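Local coordinates for protein intracellular protease/amidase (Salmonella enterica subsp. enterica serovar Typhimurium, PDB 4K2H) that is of unknown function but binds zinc and, as a DJ-1/PfpI family member, may act as a peptidase, at residues A[5-11]-A[32-38]; A[106-111]-A[124-130]. The protein carries 1 engineered substitution. One frame throughout, in Å; residues are numbered along the deposited sequence.

Contact 1 of 2, residues A[5-11]-A[32-38]; sequences KKVAVLL and IDVETLA
The carbonyl oxygen of Val7 takes the backbone N-H of Glu35 at 2.8 Å (Glu35 N to Val7 O), almost in line with its C=O bond (171°), while CA of Val34 adds a C-H...O contact to the same oxygen. This pairing joins the two parallel strands of a beta-alpha-beta unit, strand 6-11, helix 17-29 and strand 33-38. Val9 O repeats the pattern toward Leu37 N at 2.8 Å. In return, Val7 N, Val9 N and Leu11 N donate to Asp33 O, Glu35 O and Leu37 O, so the odd-numbered residues carry the ladder. On the face of Val7, Val9 and Thr36, CG2 of Val9 lies beside its own backbone N (CG1 anti to that N, chi1 178°) and reaches Val34 CG1 at 3.8 Å. Leu27 of helix 17-29 packs on this face against Val7 and Val34. The hydroxyl oxygen of Thr36 is hydrogen-bonded to the backbone N of Asp56, while its CB takes Leu11 CD1 at 3.8 Å. On the face of Ala8 and Leu37, Glu35 reaches beyond the pair to a salt bridge with Arg62. There Leu37 leans back along its strand, its CD1 meeting Ala8 CB at 3.9 Å.

Contact 2 of 2, residues A[106-111]-A[124-130]; sequences ASAAAR and YVCSGDL. Engineered in segment 106-111: Ala106 (natural residue Cys).
Leu130 presses its CB against CB of Ala110 at 3.7 Å, and its side chain then runs along segment 106-111 between Ser107 and Arg111. Its chi1 (-55°) sets CG anti to the carbonyl carbon; beyond it the two methyls diverge: CD1 settles on Ser107 CB at 3.6 Å, while CD2 approaches Arg111 NE at 4.2 Å, obliquely to the guanidinium. The hydroxyl of Ser107 is hydrogen-bonded to that of Ser79, outside the contact. A type II' turn from Ser127 to Leu130 brings this leucine back to the helix; at its second position, Gly128 N is bonded to Tyr185 OH of the second subunit. At the other end of the loop segment, Ala109 CB touches Tyr124 CD1 at 3.8 Å and Val125 O at 3.6 Å. O of Ala106, an engineered alanine in place of cysteine, receives a weak bond from Ser127 N at 3.1 Å. A water donates to Ala106 O, at 2.7 Å, and to Val125 O, and accepts from Ala109 N, bridging the two segments. The unusual backbone of Ala106 (phi 64°, psi -124°), between strand 101-104 and helix 108-114, is consistent with the nucleophile elbow of the DJ-1/PfpI fold.

In the fold
Contact 1 comes first along the chain and closes before contact 2 opens. Their centres are 21 Å apart on opposite sides of the chain's centre, and the nearest atoms stay about 9 Å apart. The parallel sheet relates them: strands 33-38 and 6-11 are followed across it by 69-72 and then 101-104, its outermost strand within this chain, which leads into residues 106-111. Contact 1 is one strand pair within the sheet, whereas contact 2 packs the loop after strand 123-124 against the loop and helix start that follow 101-104. Zinc is bound in this structure by Glu16, Glu17 and His49; the side chain of Glu17 is about 7 Å from that of Leu11, and that of Glu16 about 6 Å from that of Ala106, placing both contacts near the zinc site without forming it.

Contact 1 of 2, residues A[5-11]-A[32-38]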
loop_
_atom_site.group_PDB
_atom_site.type_symbol
_atom_site.label_atom_id
_atom_site.label_comp_id
_atom_site.label_asym_id
_atom_site.label_seq_id
_atom_site.Cartn_x
_atom_site.Cartn_y
_atom_site.Cartn_z
ATOM N N LYS A 5 -14.640 -13.974 -9.027
ATOM C CA LYS A 5 -14.782 -12.614 -9.518
ATOM C C LYS A 5 -13.467 -12.061 -10.059
ATOM O O LYS A 5 -12.399 -12.489 -9.620
ATOM C CB LYS A 5 -15.265 -11.742 -8.367
ATOM C CG LYS A 5 -16.625 -12.140 -7.819
ATOM C CD LYS A 5 -17.725 -11.578 -8.694
ATOM C CE LYS A 5 -19.041 -12.299 -8.462
ATOM N NZ LYS A 5 -20.079 -11.694 -9.329
ATOM N N LYS A 6 -13.558 -11.082 -10.965
ATOM C CA LYS A 6 -12.388 -10.417 -11.590
ATOM C C LYS A 6 -12.414 -8.895 -11.444
ATOM O O LYS A 6 -13.425 -8.259 -11.767
ATOM C CB LYS A 6 -12.394 -10.669 -13.089
ATOM C CG LYS A 6 -11.739 -11.933 -13.585
ATOM C CD LYS A 6 -11.552 -11.833 -15.109
ATOM C CE LYS A 6 -12.801 -11.259 -15.811
ATOM N NZ LYS A 6 -12.711 -11.272 -17.298
ATOM N N VAL A 7 -11.293 -8.318 -11.024
ATOM C CA VAL A 7 -11.170 -6.893 -10.835
ATOM C C VAL A 7 -10.005 -6.364 -11.674
ATOM O O VAL A 7 -8.948 -6.969 -11.699
ATOM C CB VAL A 7 -10.921 -6.569 -9.353
ATOM C CG1 VAL A 7 -10.704 -5.069 -9.132
ATOM C CG2 VAL A 7 -12.087 -7.082 -8.499
ATOM N N ALA A 8 -10.242 -5.258 -12.383
ATOM C CA ALA A 8 -9.207 -4.499 -13.100
ATOM C C ALA A 8 -8.799 -3.264 -12.283
ATOM O O ALA A 8 -9.663 -2.498 -11.832
ATOM C CB ALA A 8 -9.713 -4.060 -14.478
ATOM N N VAL A 9 -7.503 -3.072 -12.085
ATOM C CA VAL A 9 -7.012 -1.875 -11.398
ATOM C C VAL A 9 -6.270 -1.098 -12.467
ATOM O O VAL A 9 -5.322 -1.605 -13.075
ATOM C CB VAL A 9 -6.079 -2.224 -10.226
ATOM C CG1 VAL A 9 -5.531 -0.969 -9.533
ATOM C CG2 VAL A 9 -6.797 -3.100 -9.218
ATOM N N LEU A 10 -6.727 0.114 -12.745
ATOM C CA LEU A 10 -6.113 0.891 -13.814
ATOM C C LEU A 10 -4.941 1.677 -13.255
ATOM O O LEU A 10 -5.056 2.374 -12.244
ATOM C CB LEU A 10 -7.120 1.849 -14.469
ATOM C CG LEU A 10 -8.400 1.213 -15.016
ATOM C CD1 LEU A 10 -9.176 2.224 -15.829
ATOM C CD2 LEU A 10 -8.128 -0.016 -15.856
ATOM N N LEU A 11 -3.817 1.574 -13.948
ATOM C CA LEU A 11 -2.590 2.211 -13.508
ATOM C C LEU A 11 -2.081 3.211 -14.543
ATOM O O LEU A 11 -1.433 2.821 -15.491
ATOM C CB LEU A 11 -1.519 1.158 -13.224
ATOM C CG LEU A 11 -1.792 0.123 -12.139
ATOM C CD1 LEU A 11 -0.537 -0.708 -11.884
ATOM C CD2 LEU A 11 -2.297 0.738 -10.831
ATOM N N ILE A 32 -9.808 -13.107 -4.781
ATOM C CA ILE A 32 -10.466 -12.431 -5.903
ATOM C C ILE A 32 -9.412 -12.191 -6.988
ATOM O O ILE A 32 -8.328 -11.713 -6.696
ATOM C CB ILE A 32 -11.115 -11.110 -5.457
ATOM C CG1 ILE A 32 -12.230 -11.407 -4.442
ATOM C CG2 ILE A 32 -11.631 -10.317 -6.647
ATOM C CD1 ILE A 32 -12.810 -10.182 -3.776
ATOM N N ASP A 33 -9.714 -12.561 -8.226
ATOM C CA ASP A 33 -8.804 -12.331 -9.362
ATOM C C ASP A 33 -8.594 -10.850 -9.601
ATOM O O ASP A 33 -9.577 -10.117 -9.762
ATOM C CB ASP A 33 -9.432 -12.885 -10.618
ATOM C CG ASP A 33 -8.696 -14.025 -11.165
ATOM O OD1 ASP A 33 -8.449 -14.999 -10.429
ATOM O OD2 ASP A 33 -8.381 -13.944 -12.366
ATOM N N VAL A 34 -7.342 -10.411 -9.607
ATOM C CA VAL A 34 -7.006 -9.006 -9.887
ATOM C C VAL A 34 -6.053 -8.915 -11.090
ATOM O O VAL A 34 -5.097 -9.671 -11.183
ATOM C CB VAL A 34 -6.379 -8.309 -8.665
ATOM C CG1 VAL A 34 -6.207 -6.828 -8.937
ATOM C CG2 VAL A 34 -7.253 -8.458 -7.421
ATOM N N GLU A 35 -6.349 -8.030 -12.029
ATOM C CA GLU A 35 -5.407 -7.660 -13.097
ATOM C C GLU A 35 -5.107 -6.174 -13.058
ATOM O O GLU A 35 -6.012 -5.356 -13.151
ATOM C CB GLU A 35 -5.969 -8.003 -14.462
ATOM C CG GLU A 35 -5.323 -9.204 -15.116
ATOM C CD GLU A 35 -5.690 -9.345 -16.583
ATOM O OE1 GLU A 35 -6.578 -8.634 -17.088
ATOM O OE2 GLU A 35 -5.051 -10.175 -17.244
ATOM N N THR A 36 -3.839 -5.830 -12.880
ATOM C CA THR A 36 -3.409 -4.445 -13.025
ATOM C C THR A 36 -3.294 -4.170 -14.533
ATOM O O THR A 36 -2.723 -4.962 -15.287
ATOM C CB THR A 36 -2.058 -4.189 -12.305
ATOM O OG1 THR A 36 -1.087 -5.130 -12.743
ATOM C CG2 THR A 36 -2.199 -4.387 -10.850
ATOM N N LEU A 37 -3.874 -3.067 -14.971
ATOM C CA LEU A 37 -3.831 -2.701 -16.362
ATOM C C LEU A 37 -3.231 -1.316 -16.507
ATOM O O LEU A 37 -3.749 -0.340 -15.949
ATOM C CB LEU A 37 -5.246 -2.696 -16.936
ATOM C CG LEU A 37 -6.015 -4.030 -16.826
ATOM C CD1 LEU A 37 -7.364 -3.946 -17.542
ATOM C CD2 LEU A 37 -5.237 -5.236 -17.355
ATOM N N ALA A 38 -2.168 -1.217 -17.287
ATOM C CA ALA A 38 -1.636 0.077 -17.677
ATOM C C ALA A 38 -2.475 0.652 -18.804
ATOM O O ALA A 38 -3.129 -0.079 -19.517
ATOM C CB ALA A 38 -0.189 -0.062 -18.139
#

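Contact 2 of 2, residues A[106-111]-A[124-130]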
loop_
_atom_site.group_PDB
_atom_site.type_symbol
_atom_site.label_atom_id
_atom_site.label_comp_id
_atom_site.label_asym_id
_atom_site.label_seq_id
_atom_site.Cartn_x
_atom_site.Cartn_y
_atom_site.Cartn_z
ATOM N N ALA A 106 -10.290 8.629 -3.848
ATOM C CA ALA A 106 -9.559 9.895 -3.654
ATOM C C ALA A 106 -9.899 10.889 -4.772
ATOM O O ALA A 106 -11.067 11.174 -4.955
ATOM C CB ALA A 106 -8.055 9.653 -3.529
ATOM N N SER A 107 -8.930 11.422 -5.514
ATOM C CA SER A 107 -9.260 12.408 -6.549
ATOM C C SER A 107 -10.080 11.869 -7.735
ATOM O O SER A 107 -10.675 12.659 -8.460
ATOM C CB SER A 107 -7.998 13.140 -7.055
ATOM O OG SER A 107 -7.217 12.328 -7.914
ATOM N N ALA A 108 -10.131 10.545 -7.917
ATOM C CA ALA A 108 -10.544 9.928 -9.184
ATOM C C ALA A 108 -12.030 10.090 -9.527
ATOM O O ALA A 108 -12.385 10.171 -10.698
ATOM C CB ALA A 108 -10.182 8.451 -9.190
ATOM N N ALA A 109 -12.891 10.152 -8.516
ATOM C CA ALA A 109 -14.310 10.411 -8.793
ATOM C C ALA A 109 -14.526 11.813 -9.389
ATOM O O ALA A 109 -15.312 11.992 -10.327
ATOM C CB ALA A 109 -15.150 10.216 -7.542
ATOM N N ALA A 110 -13.843 12.813 -8.859
ATOM C CA ALA A 110 -13.994 14.157 -9.393
ATOM C C ALA A 110 -13.295 14.267 -10.753
ATOM O O ALA A 110 -13.902 14.687 -11.745
ATOM C CB ALA A 110 -13.422 15.168 -8.420
ATOM N N ARG A 111 -12.027 13.859 -10.792
ATOM C CA ARG A 111 -11.158 14.074 -11.965
ATOM C C ARG A 111 -11.430 13.178 -13.134
ATOM O O ARG A 111 -11.155 13.576 -14.252
ATOM C CB ARG A 111 -9.680 13.896 -11.618
ATOM C CG ARG A 111 -9.143 14.876 -10.608
ATOM C CD ARG A 111 -8.927 16.254 -11.196
ATOM N NE ARG A 111 -8.131 17.046 -10.267
ATOM C CZ ARG A 111 -6.821 16.892 -10.069
ATOM N NH1 ARG A 111 -6.102 15.995 -10.761
ATOM N NH2 ARG A 111 -6.213 17.661 -9.170
ATOM N N TYR A 124 -21.338 10.200 -4.312
ATOM C CA TYR A 124 -19.929 9.848 -4.409
ATOM C C TYR A 124 -19.160 10.687 -3.396
ATOM O O TYR A 124 -19.672 11.691 -2.885
ATOM C CB TYR A 124 -19.403 10.125 -5.835
ATOM C CG TYR A 124 -19.180 11.595 -6.077
ATOM C CD1 TYR A 124 -17.915 12.149 -5.886
ATOM C CD2 TYR A 124 -20.251 12.455 -6.401
ATOM C CE1 TYR A 124 -17.686 13.499 -6.039
ATOM C CE2 TYR A 124 -20.036 13.819 -6.570
ATOM C CZ TYR A 124 -18.737 14.335 -6.388
ATOM O OH TYR A 124 -18.446 15.677 -6.549
ATOM N N VAL A 125 -17.938 10.254 -3.109
ATOM C CA VAL A 125 -16.983 11.017 -2.329
ATOM C C VAL A 125 -15.678 11.099 -3.104
ATOM O O VAL A 125 -15.401 10.292 -3.980
ATOM C CB VAL A 125 -16.741 10.397 -0.937
ATOM C CG1 VAL A 125 -16.009 9.063 -1.015
ATOM C CG2 VAL A 125 -15.992 11.359 -0.026
ATOM N N CYS A 126 -14.889 12.098 -2.774
ATOM C CA CYS A 126 -13.592 12.257 -3.352
ATOM C C CYS A 126 -12.765 12.998 -2.306
ATOM O O CYS A 126 -13.282 13.354 -1.235
ATOM C CB CYS A 126 -13.710 13.059 -4.648
ATOM S SG CYS A 126 -14.295 14.740 -4.383
ATOM N N SER A 127 -11.490 13.203 -2.594
ATOM C CA SER A 127 -10.590 13.885 -1.651
ATOM C C SER A 127 -10.801 15.397 -1.699
ATOM O O SER A 127 -11.382 15.909 -2.653
ATOM C CB SER A 127 -9.135 13.569 -1.981
ATOM O OG SER A 127 -8.924 13.759 -3.371
ATOM N N GLY A 128 -10.329 16.094 -0.662
ATOM C CA GLY A 128 -10.280 17.553 -0.644
ATOM C C GLY A 128 -11.583 18.234 -1.045
ATOM O O GLY A 128 -12.676 17.716 -0.777
ATOM N N ASP A 129 -11.452 19.385 -1.706
ATOM C CA ASP A 129 -12.594 20.207 -2.123
ATOM C C ASP A 129 -12.850 20.129 -3.644
ATOM O O ASP A 129 -13.435 21.043 -4.226
ATOM C CB ASP A 129 -12.361 21.666 -1.692
ATOM C CG ASP A 129 -11.184 22.325 -2.426
ATOM O OD1 ASP A 129 -10.441 21.621 -3.148
ATOM O OD2 ASP A 129 -10.990 23.556 -2.274
ATOM N N LEU A 130 -12.414 19.031 -4.266
ATOM C CA LEU A 130 -12.490 18.833 -5.727
ATOM C C LEU A 130 -13.936 18.682 -6.209
ATOM O O LEU A 130 -14.249 18.985 -7.361
ATOM C CB LEU A 130 -11.687 17.583 -6.142
ATOM C CG LEU A 130 -10.211 17.524 -5.716
ATOM C CD1 LEU A 130 -9.695 16.083 -5.754
ATOM C CD2 LEU A 130 -9.362 18.465 -6.562
HETATM O O HOH W 1 -12.906 9.240 -5.498
#